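Local structure of nitroalkane oxidase (Podospora anserina, 3MKH) at the interface of chains A and B and the interface of chains A and C. The protein catalyses the FAD-dependent oxidation of nitroalkanes to aldehydes or ketones, releasing nitrite and reducing molecular oxygen to hydrogen peroxide. Coordinates in Å, arbitrary orientation; residue numbers count along the deposited sequence, not the author numbering. Chains: chain A/B/C, Nitroalkane oxidase.

Contact 1: the interface of chains A and B. Residues chain A 83, 325, 328, 332; chain B 351, 421-422, 424-426.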
ATOM      1  N   GLU A  83      -6.049  -9.925 -23.544  1.00 21.67           N
ATOM      2  CA  GLU A  83      -6.201  -8.567 -23.027  1.00 22.88           C
ATOM      3  C   GLU A  83      -7.417  -7.895 -23.668  1.00 23.56           C
ATOM      4  O   GLU A  83      -8.266  -7.316 -22.978  1.00 21.27           O
ATOM      5  CB  GLU A  83      -4.925  -7.709 -23.258  1.00 20.16           C
ATOM      6  CG  GLU A  83      -5.136  -6.219 -22.894  1.00 21.50           C
ATOM      7  CD  GLU A  83      -4.010  -5.278 -23.365  1.00 24.29           C
ATOM      8  OE1 GLU A  83      -2.919  -5.768 -23.722  1.00 23.69           O
ATOM      9  OE2 GLU A  83      -4.232  -4.039 -23.381  1.00 24.42           O
ATOM     10  N   GLU A 325       0.492   0.096 -17.585  1.00 22.01           N
ATOM     11  CA  GLU A 325       1.645   0.025 -18.486  1.00 24.61           C
ATOM     12  C   GLU A 325       2.708  -0.929 -17.933  1.00 19.98           C
ATOM     13  O   GLU A 325       3.245  -1.751 -18.666  1.00 22.31           O
ATOM     14  CB  GLU A 325       2.211   1.428 -18.775  1.00 22.10           C
ATOM     15  CG  GLU A 325       1.201   2.366 -19.474  1.00 23.05           C
ATOM     16  CD  GLU A 325       0.807   1.876 -20.870  1.00 26.95           C
ATOM     17  OE1 GLU A 325       1.334   0.842 -21.314  1.00 31.88           O
ATOM     18  OE2 GLU A 325      -0.008   2.543 -21.538  1.00 28.44           O
ATOM     19  N   ARG A 328       1.326  -4.628 -18.455  1.00 19.59           N
ATOM     20  CA  ARG A 328       1.437  -5.144 -19.830  1.00 22.64           C
ATOM     21  C   ARG A 328       2.892  -5.454 -20.183  1.00 22.22           C
ATOM     22  O   ARG A 328       3.184  -6.489 -20.764  1.00 21.97           O
ATOM     23  CB  ARG A 328       0.839  -4.195 -20.887  1.00 19.42           C
ATOM     24  CG  ARG A 328       0.737  -4.869 -22.256  1.00 22.16           C
ATOM     25  CD  ARG A 328       0.285  -3.916 -23.363  1.00 24.93           C
ATOM     26  NE  ARG A 328      -1.075  -3.444 -23.148  1.00 24.36           N
ATOM     27  CZ  ARG A 328      -1.387  -2.212 -22.762  1.00 27.18           C
ATOM     28  NH1 ARG A 328      -0.426  -1.312 -22.536  1.00 24.55           N
ATOM     29  NH2 ARG A 328      -2.663  -1.879 -22.593  1.00 21.34           N
ATOM     30  N   TRP A 332       4.192  -9.132 -21.186  1.00 18.94           N
ATOM     31  CA  TRP A 332       4.835  -9.426 -22.480  1.00 21.00           C
ATOM     32  C   TRP A 332       6.257  -9.978 -22.305  1.00 21.32           C
ATOM     33  O   TRP A 332       6.693 -10.862 -23.048  1.00 21.14           O
ATOM     34  CB  TRP A 332       4.833  -8.190 -23.377  1.00 19.74           C
ATOM     35  CG  TRP A 332       3.463  -7.875 -23.947  1.00 23.46           C
ATOM     36  CD1 TRP A 332       2.265  -8.425 -23.572  1.00 25.76           C
ATOM     37  CD2 TRP A 332       3.164  -6.952 -25.000  1.00 25.41           C
ATOM     38  NE1 TRP A 332       1.238  -7.893 -24.325  1.00 22.85           N
ATOM     39  CE2 TRP A 332       1.763  -6.989 -25.209  1.00 26.70           C
ATOM     40  CE3 TRP A 332       3.943  -6.099 -25.793  1.00 30.11           C
ATOM     41  CZ2 TRP A 332       1.128  -6.202 -26.172  1.00 27.11           C
ATOM     42  CZ3 TRP A 332       3.308  -5.313 -26.745  1.00 31.63           C
ATOM     43  CH2 TRP A 332       1.915  -5.376 -26.928  1.00 30.09           C
TER
ATOM     44  N   LEU B 351       4.811   7.691 -21.050  1.00 30.05           N
ATOM     45  CA  LEU B 351       5.511   6.470 -20.661  1.00 31.13           C
ATOM     46  C   LEU B 351       6.799   6.772 -19.896  1.00 33.83           C
ATOM     47  O   LEU B 351       7.113   6.111 -18.902  1.00 31.19           O
ATOM     48  CB  LEU B 351       5.785   5.576 -21.879  1.00 29.47           C
ATOM     49  CG  LEU B 351       4.536   4.962 -22.522  1.00 31.37           C
ATOM     50  CD1 LEU B 351       4.911   4.030 -23.658  1.00 33.16           C
ATOM     51  CD2 LEU B 351       3.694   4.218 -21.479  1.00 32.48           C
ATOM     52  N   ALA B 421      -5.189   7.064 -25.222  1.00 26.92           N
ATOM     53  CA  ALA B 421      -4.601   6.302 -24.115  1.00 25.17           C
ATOM     54  C   ALA B 421      -3.568   5.245 -24.499  1.00 25.47           C
ATOM     55  O   ALA B 421      -2.454   5.244 -23.967  1.00 26.72           O
ATOM     56  CB  ALA B 421      -5.705   5.681 -23.255  1.00 27.07           C
ATOM     57  N   TRP B 422      -3.922   4.337 -25.404  1.00 22.37           N
ATOM     58  CA  TRP B 422      -3.063   3.181 -25.640  1.00 21.00           C
ATOM     59  C   TRP B 422      -2.247   3.276 -26.934  1.00 25.16           C
ATOM     60  O   TRP B 422      -1.645   2.290 -27.369  1.00 26.17           O
ATOM     61  CB  TRP B 422      -3.895   1.892 -25.597  1.00 23.36           C
ATOM     62  CG  TRP B 422      -4.812   1.926 -24.427  1.00 25.22           C
ATOM     63  CD1 TRP B 422      -6.159   2.163 -24.440  1.00 26.16           C
ATOM     64  CD2 TRP B 422      -4.436   1.808 -23.052  1.00 22.92           C
ATOM     65  NE1 TRP B 422      -6.654   2.152 -23.155  1.00 24.42           N
ATOM     66  CE2 TRP B 422      -5.618   1.937 -22.284  1.00 23.03           C
ATOM     67  CE3 TRP B 422      -3.220   1.564 -22.395  1.00 24.01           C
ATOM     68  CZ2 TRP B 422      -5.615   1.852 -20.891  1.00 21.80           C
ATOM     69  CZ3 TRP B 422      -3.217   1.473 -21.014  1.00 25.11           C
ATOM     70  CH2 TRP B 422      -4.410   1.622 -20.273  1.00 23.34           C
ATOM     71  N   SER B 424       0.558   4.503 -27.531  1.00 28.42           N
ATOM     72  CA  SER B 424       1.972   4.214 -27.342  1.00 28.59           C
ATOM     73  C   SER B 424       2.266   2.710 -27.364  1.00 28.60           C
ATOM     74  O   SER B 424       3.426   2.298 -27.306  1.00 29.01           O
ATOM     75  CB  SER B 424       2.478   4.836 -26.041  1.00 33.77           C
ATOM     76  OG  SER B 424       1.671   4.446 -24.939  1.00 29.91           O
ATOM     77  N   THR B 425       1.216   1.899 -27.447  1.00 27.14           N
ATOM     78  CA  THR B 425       1.362   0.453 -27.560  1.00 26.95           C
ATOM     79  C   THR B 425       0.723  -0.092 -28.839  1.00 26.69           C
ATOM     80  O   THR B 425       1.358  -0.836 -29.603  1.00 26.35           O
ATOM     81  CB  THR B 425       0.733  -0.289 -26.352  1.00 27.28           C
ATOM     82  OG1 THR B 425       1.426   0.067 -25.152  1.00 27.27           O
ATOM     83  CG2 THR B 425       0.809  -1.817 -26.556  1.00 29.17           C
ATOM     84  N   TYR B 426      -0.536   0.270 -29.057  1.00 26.03           N
ATOM     85  CA  TYR B 426      -1.325  -0.309 -30.141  1.00 28.60           C
ATOM     86  C   TYR B 426      -1.488   0.611 -31.364  1.00 29.09           C
ATOM     87  O   TYR B 426      -2.110   0.227 -32.351  1.00 30.44           O
ATOM     88  CB  TYR B 426      -2.691  -0.785 -29.617  1.00 28.84           C
ATOM     89  CG  TYR B 426      -2.575  -2.007 -28.729  1.00 25.96           C
ATOM     90  CD1 TYR B 426      -2.066  -3.192 -29.225  1.00 25.74           C
ATOM     91  CD2 TYR B 426      -2.978  -1.972 -27.395  1.00 28.43           C
ATOM     92  CE1 TYR B 426      -1.948  -4.326 -28.416  1.00 28.08           C
ATOM     93  CE2 TYR B 426      -2.863  -3.096 -26.573  1.00 24.77           C
ATOM     94  CZ  TYR B 426      -2.349  -4.269 -27.094  1.00 27.09           C
ATOM     95  OH  TYR B 426      -2.231  -5.400 -26.302  1.00 24.95           O
TER
HETATM   96  O   HOH W   1       0.101   2.230 -24.237  1.00 28.30           O
HETATM   97  O   HOH W   2       2.652  -1.658 -23.449  1.00 33.76           O

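Contact 2: the interface of chains A and C. Residues chain A 368, 371, 379, 386, 389-390, 393; chain C 364, 389-390, 393.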
ATOM      1  N   THR A 368     -10.574  -0.644  -7.497  1.00 21.97           N
ATOM      2  CA  THR A 368     -10.947   0.080  -6.278  1.00 25.96           C
ATOM      3  C   THR A 368     -10.588   1.560  -6.405  1.00 26.71           C
ATOM      4  O   THR A 368     -11.357   2.423  -5.980  1.00 23.85           O
ATOM      5  CB  THR A 368     -10.352  -0.548  -4.962  1.00 26.76           C
ATOM      6  OG1 THR A 368      -8.938  -0.749  -5.095  1.00 28.79           O
ATOM      7  CG2 THR A 368     -11.001  -1.891  -4.683  1.00 30.43           C
ATOM      8  N   ILE A 371     -13.169   3.263  -8.672  1.00 21.80           N
ATOM      9  CA  ILE A 371     -14.413   3.477  -7.928  1.00 20.57           C
ATOM     10  C   ILE A 371     -14.316   4.751  -7.059  1.00 22.96           C
ATOM     11  O   ILE A 371     -15.224   5.577  -7.038  1.00 20.43           O
ATOM     12  CB  ILE A 371     -14.754   2.225  -7.099  1.00 22.64           C
ATOM     13  CG1 ILE A 371     -15.360   1.154  -8.022  1.00 20.90           C
ATOM     14  CG2 ILE A 371     -15.689   2.557  -5.928  1.00 21.20           C
ATOM     15  CD1 ILE A 371     -15.368  -0.252  -7.413  1.00 22.24           C
ATOM     16  N   TYR A 379     -21.378   3.117  -7.695  1.00 19.83           N
ATOM     17  CA  TYR A 379     -22.158   2.119  -6.965  1.00 21.36           C
ATOM     18  C   TYR A 379     -23.439   1.783  -7.732  1.00 23.69           C
ATOM     19  O   TYR A 379     -24.239   0.978  -7.287  1.00 23.46           O
ATOM     20  CB  TYR A 379     -22.510   2.622  -5.557  1.00 23.38           C
ATOM     21  CG  TYR A 379     -22.654   1.543  -4.493  1.00 18.48           C
ATOM     22  CD1 TYR A 379     -21.605   0.652  -4.232  1.00 19.93           C
ATOM     23  CD2 TYR A 379     -23.810   1.451  -3.710  1.00 21.10           C
ATOM     24  CE1 TYR A 379     -21.707  -0.313  -3.266  1.00 18.94           C
ATOM     25  CE2 TYR A 379     -23.925   0.479  -2.716  1.00 20.60           C
ATOM     26  CZ  TYR A 379     -22.865  -0.407  -2.500  1.00 22.79           C
ATOM     27  OH  TYR A 379     -22.950  -1.388  -1.525  1.00 22.58           O
ATOM     28  N   SER A 386     -18.695  -1.681 -10.840  1.00 20.19           N
ATOM     29  CA  SER A 386     -18.906  -2.765  -9.887  1.00 20.38           C
ATOM     30  C   SER A 386     -18.563  -4.123 -10.515  1.00 19.84           C
ATOM     31  O   SER A 386     -17.870  -4.939  -9.910  1.00 20.12           O
ATOM     32  CB  SER A 386     -20.348  -2.759  -9.370  1.00 21.89           C
ATOM     33  OG  SER A 386     -20.579  -3.841  -8.496  1.00 23.35           O
ATOM     34  N   LEU A 389     -14.733  -4.610 -10.764  1.00 18.23           N
ATOM     35  CA  LEU A 389     -14.192  -5.057  -9.470  1.00 18.56           C
ATOM     36  C   LEU A 389     -14.502  -6.546  -9.198  1.00 19.26           C
ATOM     37  O   LEU A 389     -13.625  -7.341  -8.862  1.00 18.83           O
ATOM     38  CB  LEU A 389     -14.794  -4.199  -8.336  1.00 17.38           C
ATOM     39  CG  LEU A 389     -14.361  -4.626  -6.932  1.00 19.72           C
ATOM     40  CD1 LEU A 389     -12.829  -4.655  -6.866  1.00 22.28           C
ATOM     41  CD2 LEU A 389     -14.939  -3.703  -5.853  1.00 18.61           C
ATOM     42  N   ASN A 390     -15.763  -6.926  -9.347  1.00 17.99           N
ATOM     43  CA  ASN A 390     -16.151  -8.299  -9.066  1.00 22.00           C
ATOM     44  C   ASN A 390     -15.598  -9.321 -10.051  1.00 20.30           C
ATOM     45  O   ASN A 390     -15.599 -10.516  -9.771  1.00 21.50           O
ATOM     46  CB  ASN A 390     -17.658  -8.422  -8.928  1.00 19.76           C
ATOM     47  CG  ASN A 390     -18.137  -7.890  -7.601  1.00 22.03           C
ATOM     48  OD1 ASN A 390     -17.799  -8.437  -6.565  1.00 24.03           O
ATOM     49  ND2 ASN A 390     -18.878  -6.789  -7.624  1.00 24.68           N
ATOM     50  N   VAL A 393     -11.472  -9.389  -8.735  1.00 18.18           N
ATOM     51  CA  VAL A 393     -11.092 -10.078  -7.493  1.00 21.69           C
ATOM     52  C   VAL A 393     -10.858 -11.579  -7.650  1.00 16.65           C
ATOM     53  O   VAL A 393     -10.228 -12.192  -6.791  1.00 20.02           O
ATOM     54  CB  VAL A 393     -12.059  -9.809  -6.303  1.00 24.55           C
ATOM     55  CG1 VAL A 393     -12.099  -8.342  -5.984  1.00 25.12           C
ATOM     56  CG2 VAL A 393     -13.437 -10.352  -6.595  1.00 22.03           C
TER
ATOM     57  N   VAL C 364     -12.313  -1.615   3.105  1.00 20.47           N
ATOM     58  CA  VAL C 364     -12.164  -2.135   1.755  1.00 21.77           C
ATOM     59  C   VAL C 364     -10.919  -3.016   1.655  1.00 22.45           C
ATOM     60  O   VAL C 364     -10.978  -4.115   1.124  1.00 23.89           O
ATOM     61  CB  VAL C 364     -12.122  -1.019   0.683  1.00 20.73           C
ATOM     62  CG1 VAL C 364     -11.809  -1.632  -0.677  1.00 24.80           C
ATOM     63  CG2 VAL C 364     -13.459  -0.275   0.626  1.00 18.60           C
ATOM     64  N   LEU C 389     -17.247  -7.283   0.773  1.00 20.01           N
ATOM     65  CA  LEU C 389     -16.526  -6.349  -0.104  1.00 18.64           C
ATOM     66  C   LEU C 389     -17.483  -5.366  -0.760  1.00 21.41           C
ATOM     67  O   LEU C 389     -17.229  -4.165  -0.787  1.00 18.93           O
ATOM     68  CB  LEU C 389     -15.745  -7.091  -1.188  1.00 19.99           C
ATOM     69  CG  LEU C 389     -15.029  -6.257  -2.259  1.00 21.70           C
ATOM     70  CD1 LEU C 389     -14.062  -5.260  -1.605  1.00 18.99           C
ATOM     71  CD2 LEU C 389     -14.284  -7.163  -3.267  1.00 19.09           C
ATOM     72  N   ASN C 390     -18.581  -5.882  -1.303  1.00 18.48           N
ATOM     73  CA  ASN C 390     -19.490  -5.043  -2.058  1.00 20.70           C
ATOM     74  C   ASN C 390     -20.261  -4.089  -1.141  1.00 22.64           C
ATOM     75  O   ASN C 390     -20.844  -3.131  -1.608  1.00 19.61           O
ATOM     76  CB  ASN C 390     -20.435  -5.882  -2.920  1.00 21.22           C
ATOM     77  CG  ASN C 390     -19.759  -6.391  -4.196  1.00 23.82           C
ATOM     78  OD1 ASN C 390     -19.364  -5.609  -5.068  1.00 27.31           O
ATOM     79  ND2 ASN C 390     -19.623  -7.688  -4.304  1.00 24.01           N
ATOM     80  N   VAL C 393     -17.164  -1.174  -0.254  1.00 21.16           N
ATOM     81  CA  VAL C 393     -16.698  -0.208  -1.256  1.00 21.28           C
ATOM     82  C   VAL C 393     -17.506   1.073  -1.312  1.00 21.31           C
ATOM     83  O   VAL C 393     -17.042   2.074  -1.856  1.00 22.84           O
ATOM     84  CB  VAL C 393     -16.592  -0.794  -2.706  1.00 25.52           C
ATOM     85  CG1 VAL C 393     -15.441  -1.779  -2.806  1.00 27.26           C
ATOM     86  CG2 VAL C 393     -17.895  -1.401  -3.134  1.00 21.51           C
TER
HETATM   87  O   HOH W   3     -18.802  -3.401  -6.520  1.00 28.04           O

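Contact 3: the interface of chains A and C. Residues chain A 232-235, 390-391, 393-394, 397-398; chain C 376, 379.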
ATOM      1  N   THR A 232     -21.452 -16.978  -8.458  1.00 22.67           N
ATOM      2  CA  THR A 232     -20.234 -16.186  -8.296  1.00 21.83           C
ATOM      3  C   THR A 232     -20.569 -14.711  -8.586  1.00 22.81           C
ATOM      4  O   THR A 232     -21.498 -14.431  -9.341  1.00 22.86           O
ATOM      5  CB  THR A 232     -19.090 -16.716  -9.263  1.00 23.02           C
ATOM      6  OG1 THR A 232     -19.520 -16.629 -10.628  1.00 23.79           O
ATOM      7  CG2 THR A 232     -18.758 -18.187  -8.976  1.00 22.35           C
ATOM      8  N   PRO A 233     -19.833 -13.756  -7.976  1.00 23.46           N
ATOM      9  CA  PRO A 233     -20.194 -12.338  -8.158  1.00 21.31           C
ATOM     10  C   PRO A 233     -19.840 -11.754  -9.531  1.00 20.81           C
ATOM     11  O   PRO A 233     -20.414 -10.736  -9.916  1.00 21.93           O
ATOM     12  CB  PRO A 233     -19.391 -11.631  -7.057  1.00 21.16           C
ATOM     13  CG  PRO A 233     -18.226 -12.504  -6.841  1.00 21.30           C
ATOM     14  CD  PRO A 233     -18.728 -13.920  -7.015  1.00 21.92           C
ATOM     15  N   GLY A 234     -18.895 -12.374 -10.238  1.00 18.90           N
ATOM     16  CA  GLY A 234     -18.642 -12.083 -11.643  1.00 21.64           C
ATOM     17  C   GLY A 234     -18.449 -13.397 -12.403  1.00 20.58           C
ATOM     18  O   GLY A 234     -18.615 -14.469 -11.826  1.00 18.77           O
ATOM     19  N   HIS A 235     -18.095 -13.324 -13.683  1.00 19.47           N
ATOM     20  CA  HIS A 235     -18.000 -14.529 -14.521  1.00 19.68           C
ATOM     21  C   HIS A 235     -19.277 -15.375 -14.381  1.00 20.48           C
ATOM     22  O   HIS A 235     -19.224 -16.593 -14.164  1.00 17.81           O
ATOM     23  CB  HIS A 235     -16.768 -15.352 -14.150  1.00 20.09           C
ATOM     24  CG  HIS A 235     -15.467 -14.625 -14.346  1.00 21.68           C
ATOM     25  ND1 HIS A 235     -14.895 -13.844 -13.366  1.00 20.12           N
ATOM     26  CD2 HIS A 235     -14.629 -14.564 -15.409  1.00 22.08           C
ATOM     27  CE1 HIS A 235     -13.757 -13.337 -13.812  1.00 23.44           C
ATOM     28  NE2 HIS A 235     -13.572 -13.757 -15.052  1.00 20.18           N
ATOM     29  N   ASN A 390     -15.763  -6.926  -9.347  1.00 17.99           N
ATOM     30  CA  ASN A 390     -16.151  -8.299  -9.066  1.00 22.00           C
ATOM     31  C   ASN A 390     -15.598  -9.321 -10.051  1.00 20.30           C
ATOM     32  O   ASN A 390     -15.599 -10.516  -9.771  1.00 21.50           O
ATOM     33  CB  ASN A 390     -17.658  -8.422  -8.928  1.00 19.76           C
ATOM     34  CG  ASN A 390     -18.137  -7.890  -7.601  1.00 22.03           C
ATOM     35  OD1 ASN A 390     -17.799  -8.437  -6.565  1.00 24.03           O
ATOM     36  ND2 ASN A 390     -18.878  -6.789  -7.624  1.00 24.68           N
ATOM     37  N   THR A 391     -15.124  -8.848 -11.193  1.00 16.92           N
ATOM     38  CA  THR A 391     -14.369  -9.709 -12.107  1.00 16.83           C
ATOM     39  C   THR A 391     -12.926  -9.776 -11.628  1.00 19.23           C
ATOM     40  O   THR A 391     -12.322 -10.850 -11.524  1.00 21.19           O
ATOM     41  CB  THR A 391     -14.439  -9.165 -13.561  1.00 19.32           C
ATOM     42  OG1 THR A 391     -15.809  -9.096 -13.976  1.00 21.17           O
ATOM     43  CG2 THR A 391     -13.658 -10.075 -14.535  1.00 18.70           C
ATOM     44  N   VAL A 393     -11.472  -9.389  -8.735  1.00 18.18           N
ATOM     45  CA  VAL A 393     -11.092 -10.078  -7.493  1.00 21.69           C
ATOM     46  C   VAL A 393     -10.858 -11.579  -7.650  1.00 16.65           C
ATOM     47  O   VAL A 393     -10.228 -12.192  -6.791  1.00 20.02           O
ATOM     48  CB  VAL A 393     -12.059  -9.809  -6.303  1.00 24.55           C
ATOM     49  CG1 VAL A 393     -12.099  -8.342  -5.984  1.00 25.12           C
ATOM     50  CG2 VAL A 393     -13.437 -10.352  -6.595  1.00 22.03           C
ATOM     51  N   VAL A 394     -11.357 -12.180  -8.728  1.00 18.34           N
ATOM     52  CA  VAL A 394     -11.048 -13.581  -8.989  1.00 20.72           C
ATOM     53  C   VAL A 394      -9.585 -13.816  -9.426  1.00 20.18           C
ATOM     54  O   VAL A 394      -9.053 -14.906  -9.276  1.00 19.41           O
ATOM     55  CB  VAL A 394     -11.987 -14.194 -10.044  1.00 21.87           C
ATOM     56  CG1 VAL A 394     -11.403 -14.016 -11.454  1.00 23.53           C
ATOM     57  CG2 VAL A 394     -12.217 -15.656  -9.731  1.00 22.29           C
ATOM     58  N   ILE A 397      -7.015 -15.061  -6.879  1.00 20.11           N
ATOM     59  CA  ILE A 397      -7.419 -16.278  -6.174  1.00 21.37           C
ATOM     60  C   ILE A 397      -7.614 -17.491  -7.073  1.00 22.08           C
ATOM     61  O   ILE A 397      -7.548 -18.624  -6.601  1.00 22.02           O
ATOM     62  CB  ILE A 397      -8.688 -16.063  -5.296  1.00 21.49           C
ATOM     63  CG1 ILE A 397      -9.868 -15.555  -6.132  1.00 21.42           C
ATOM     64  CG2 ILE A 397      -8.407 -15.070  -4.168  1.00 20.37           C
ATOM     65  CD1 ILE A 397     -11.132 -15.282  -5.278  1.00 22.29           C
ATOM     66  N   PHE A 398      -7.840 -17.275  -8.366  1.00 22.13           N
ATOM     67  CA  PHE A 398      -8.079 -18.410  -9.247  1.00 23.60           C
ATOM     68  C   PHE A 398      -6.801 -18.761  -9.999  1.00 27.13           C
ATOM     69  O   PHE A 398      -5.751 -18.136  -9.771  1.00 24.02           O
ATOM     70  CB  PHE A 398      -9.322 -18.218 -10.157  1.00 24.51           C
ATOM     71  CG  PHE A 398      -9.051 -17.517 -11.480  1.00 24.26           C
ATOM     72  CD1 PHE A 398      -7.925 -16.719 -11.668  1.00 22.17           C
ATOM     73  CD2 PHE A 398      -9.958 -17.637 -12.526  1.00 27.71           C
ATOM     74  CE1 PHE A 398      -7.701 -16.075 -12.877  1.00 25.12           C
ATOM     75  CE2 PHE A 398      -9.734 -16.989 -13.751  1.00 28.25           C
ATOM     76  CZ  PHE A 398      -8.610 -16.216 -13.922  1.00 26.55           C
TER
ATOM     77  N   ILE C 376      -9.941 -19.253  -3.282  1.00 19.84           N
ATOM     78  CA  ILE C 376     -10.988 -19.371  -4.295  1.00 21.59           C
ATOM     79  C   ILE C 376     -12.389 -19.553  -3.689  1.00 23.52           C
ATOM     80  O   ILE C 376     -13.388 -19.094  -4.252  1.00 20.89           O
ATOM     81  CB  ILE C 376     -10.671 -20.495  -5.313  1.00 25.18           C
ATOM     82  CG1 ILE C 376     -11.561 -20.358  -6.541  1.00 22.47           C
ATOM     83  CG2 ILE C 376     -10.776 -21.864  -4.683  1.00 22.65           C
ATOM     84  CD1 ILE C 376     -11.367 -19.036  -7.219  1.00 23.60           C
ATOM     85  N   TYR C 379     -14.967 -16.714  -3.655  1.00 19.29           N
ATOM     86  CA  TYR C 379     -15.737 -16.337  -4.835  1.00 17.39           C
ATOM     87  C   TYR C 379     -17.099 -17.050  -4.850  1.00 22.41           C
ATOM     88  O   TYR C 379     -17.892 -16.864  -5.766  1.00 24.34           O
ATOM     89  CB  TYR C 379     -14.950 -16.694  -6.105  1.00 19.81           C
ATOM     90  CG  TYR C 379     -15.160 -15.729  -7.251  1.00 18.90           C
ATOM     91  CD1 TYR C 379     -14.925 -14.357  -7.095  1.00 20.88           C
ATOM     92  CD2 TYR C 379     -15.588 -16.188  -8.496  1.00 18.14           C
ATOM     93  CE1 TYR C 379     -15.108 -13.461  -8.159  1.00 17.33           C
ATOM     94  CE2 TYR C 379     -15.786 -15.305  -9.566  1.00 19.78           C
ATOM     95  CZ  TYR C 379     -15.544 -13.953  -9.395  1.00 20.78           C
ATOM     96  OH  TYR C 379     -15.724 -13.111 -10.470  1.00 19.62           O
TER

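Contact 1: the interface of chains A and B
B:Tyr426 reaches tip to tip toward A:Glu83 at a subunit interface of this homotetramer of the acyl-CoA dehydrogenase family. The C-terminal tail of chain B, with its short helix 423-426, lies against helices 75-88 and 311-340 of chain A. The tight part centres on the carboxylate of A:Glu83. The phenol OH of B:Tyr426 donates to A:Glu83 OE1 at 2.7 Å, from well above the carboxylate plane. A:Arg328 NE donates to A:Glu83 OE1 at 3.0 Å, from the opposite face. A:Arg328 NH2 takes A:Glu83 OE2 at 2.8 Å, so the guanidinium grips the carboxylate side-on. The extended A:Glu83 chain, CG anti to the backbone N (chi1 172°), brings the acid out to both partners. A:Arg328 NH1 makes a salt bridge to A:Glu325 OE1, which probably helps fix the rotation of the guanidinium. The ring of B:Trp422 stands at the guanidinium edge, with the two planes 77° apart. B:Thr425 CG2 lies over the centre of the B:Tyr426 ring and meets A:Trp332 CH2 at 3.7 Å.

The looser side is bridged by water. B:Thr425 OG1 lies 3.5 Å from A:Arg328 NH1, and water 1 and water 2 both bond to it. Water 1 joins it to B:Ser424 OG and to A:Glu325 OE2, 2.7 Å from the water. Water 2 links B:Thr425 OG1 to A:Arg328 NH1. Beside this, B:Leu351 CD2 packs on A:Glu325 CG at 3.7 Å, the side chains crossing at about a right angle.

Contact 2: the interface of chains A and C
Helix 385-392 of chain A meets helix 385-392 of chain C, with the residues just after each helix packed alongside. Helix 345-374 of both chains and the 3-10 helix 375-379 of chain A also take part. A:Asn390 and C:Asn390 meet tip to tip and exchange a pair of amide hydrogen bonds. A:Asn390 ND2 donates to C:Asn390 OD1 at 2.9 Å, with 168° at the hydrogen. C:Asn390 ND2 returns the bond to A:Asn390 OD1 at 3.0 Å. The two amide planes are twisted 38° apart, yet each acceptor lies close to the plane of the amide that donates to it. Both asparagines place CG anti to the carbonyl carbon (chi1 -76° in A:Asn390), which points the amides at each other. Water 3 connects C:Asn390 OD1 to A:Ser386 OG and gives that oxygen another polar partner.

Apolar contacts flank the pair. A:Leu389 CD2 meets C:Val393 CG1 tip to tip at 3.6 Å. Across the two-fold, A:Val393 CG1 lies 3.7 Å from C:Leu389 CD2, the side chains running past each other. A:Thr368 CG2 and C:Val364 CG1 touch more lightly, at 4.1 Å. At one end, A:Tyr379 OH donates to the backbone O of C:Asn390 at 2.7 Å, with that oxygen at the edge of the phenol ring. The asparagine pair brings the same residue of both chains together, close to the two-fold axis, within the C-terminal acyl-CoA dehydrogenase family region of each subunit.

Contact 3: the interface of chains A and C
C:Tyr379 inserts its ring between A:Pro233 and A:Val394, and this socket hides 150 Å² of the tyrosine. The ring contacts come from both faces. A:Pro233 CD sits over one face, 3.7 Å from the C:Tyr379 ring centroid. A:Val394 CG2 covers the opposite face, 3.5 Å from the C:Tyr379 ring centroid. A:Thr232 CB packs by C:Tyr379 CE2 at 3.6 Å.

Hydrogen bonds hold the phenol OH both as donor and as acceptor. C:Tyr379 OH donates to the backbone O of A:Asn390 at 2.7 Å, in the carbonyl plane. C:Tyr379 OH accepts from A:His235 ND1 at 3.1 Å, an almost straight bond (168° at the hydrogen) in the plane of the imidazole. A phenylalanine in place of C:Tyr379 would probably leave A:His235 ND1 and the A:Asn390 carbonyl without their shared partner. Within chain A, A:Thr232 OG1 donates to A:Gly234 O at 2.6 Å, which probably helps brace the loop around A:Pro233.

A second apolar group involves FAD-binding residues of both chains. C:Ile376 lies against A:Ile397 and A:Phe398. C:Ile376 holds CG1 anti to the backbone N (chi1 -165°), and its CD1 comes 3.7 Å from A:Phe398 CB.

Contacts 2 and 3 belong to one A–C interface. Their C-alpha centres are about 11 Å apart, and both include A:Asn390 and A:Val393. The tyrosine bond at the end of contact 2 is the symmetry twin of the one in contact 3. Contact 1 joins chain A to chain B, and its C-alpha centre is about 25 Å from those of contacts 2 and 3. Helix 345-374 serves both interfaces. Chain A thus contacts two different neighbours, consistent with the homotetramer. The centre of contact 3 is about 10 Å from A:Asp399, the likely proton acceptor. FAD-binding residues of both chains meet there, and assembly may therefore help shape the flavin site.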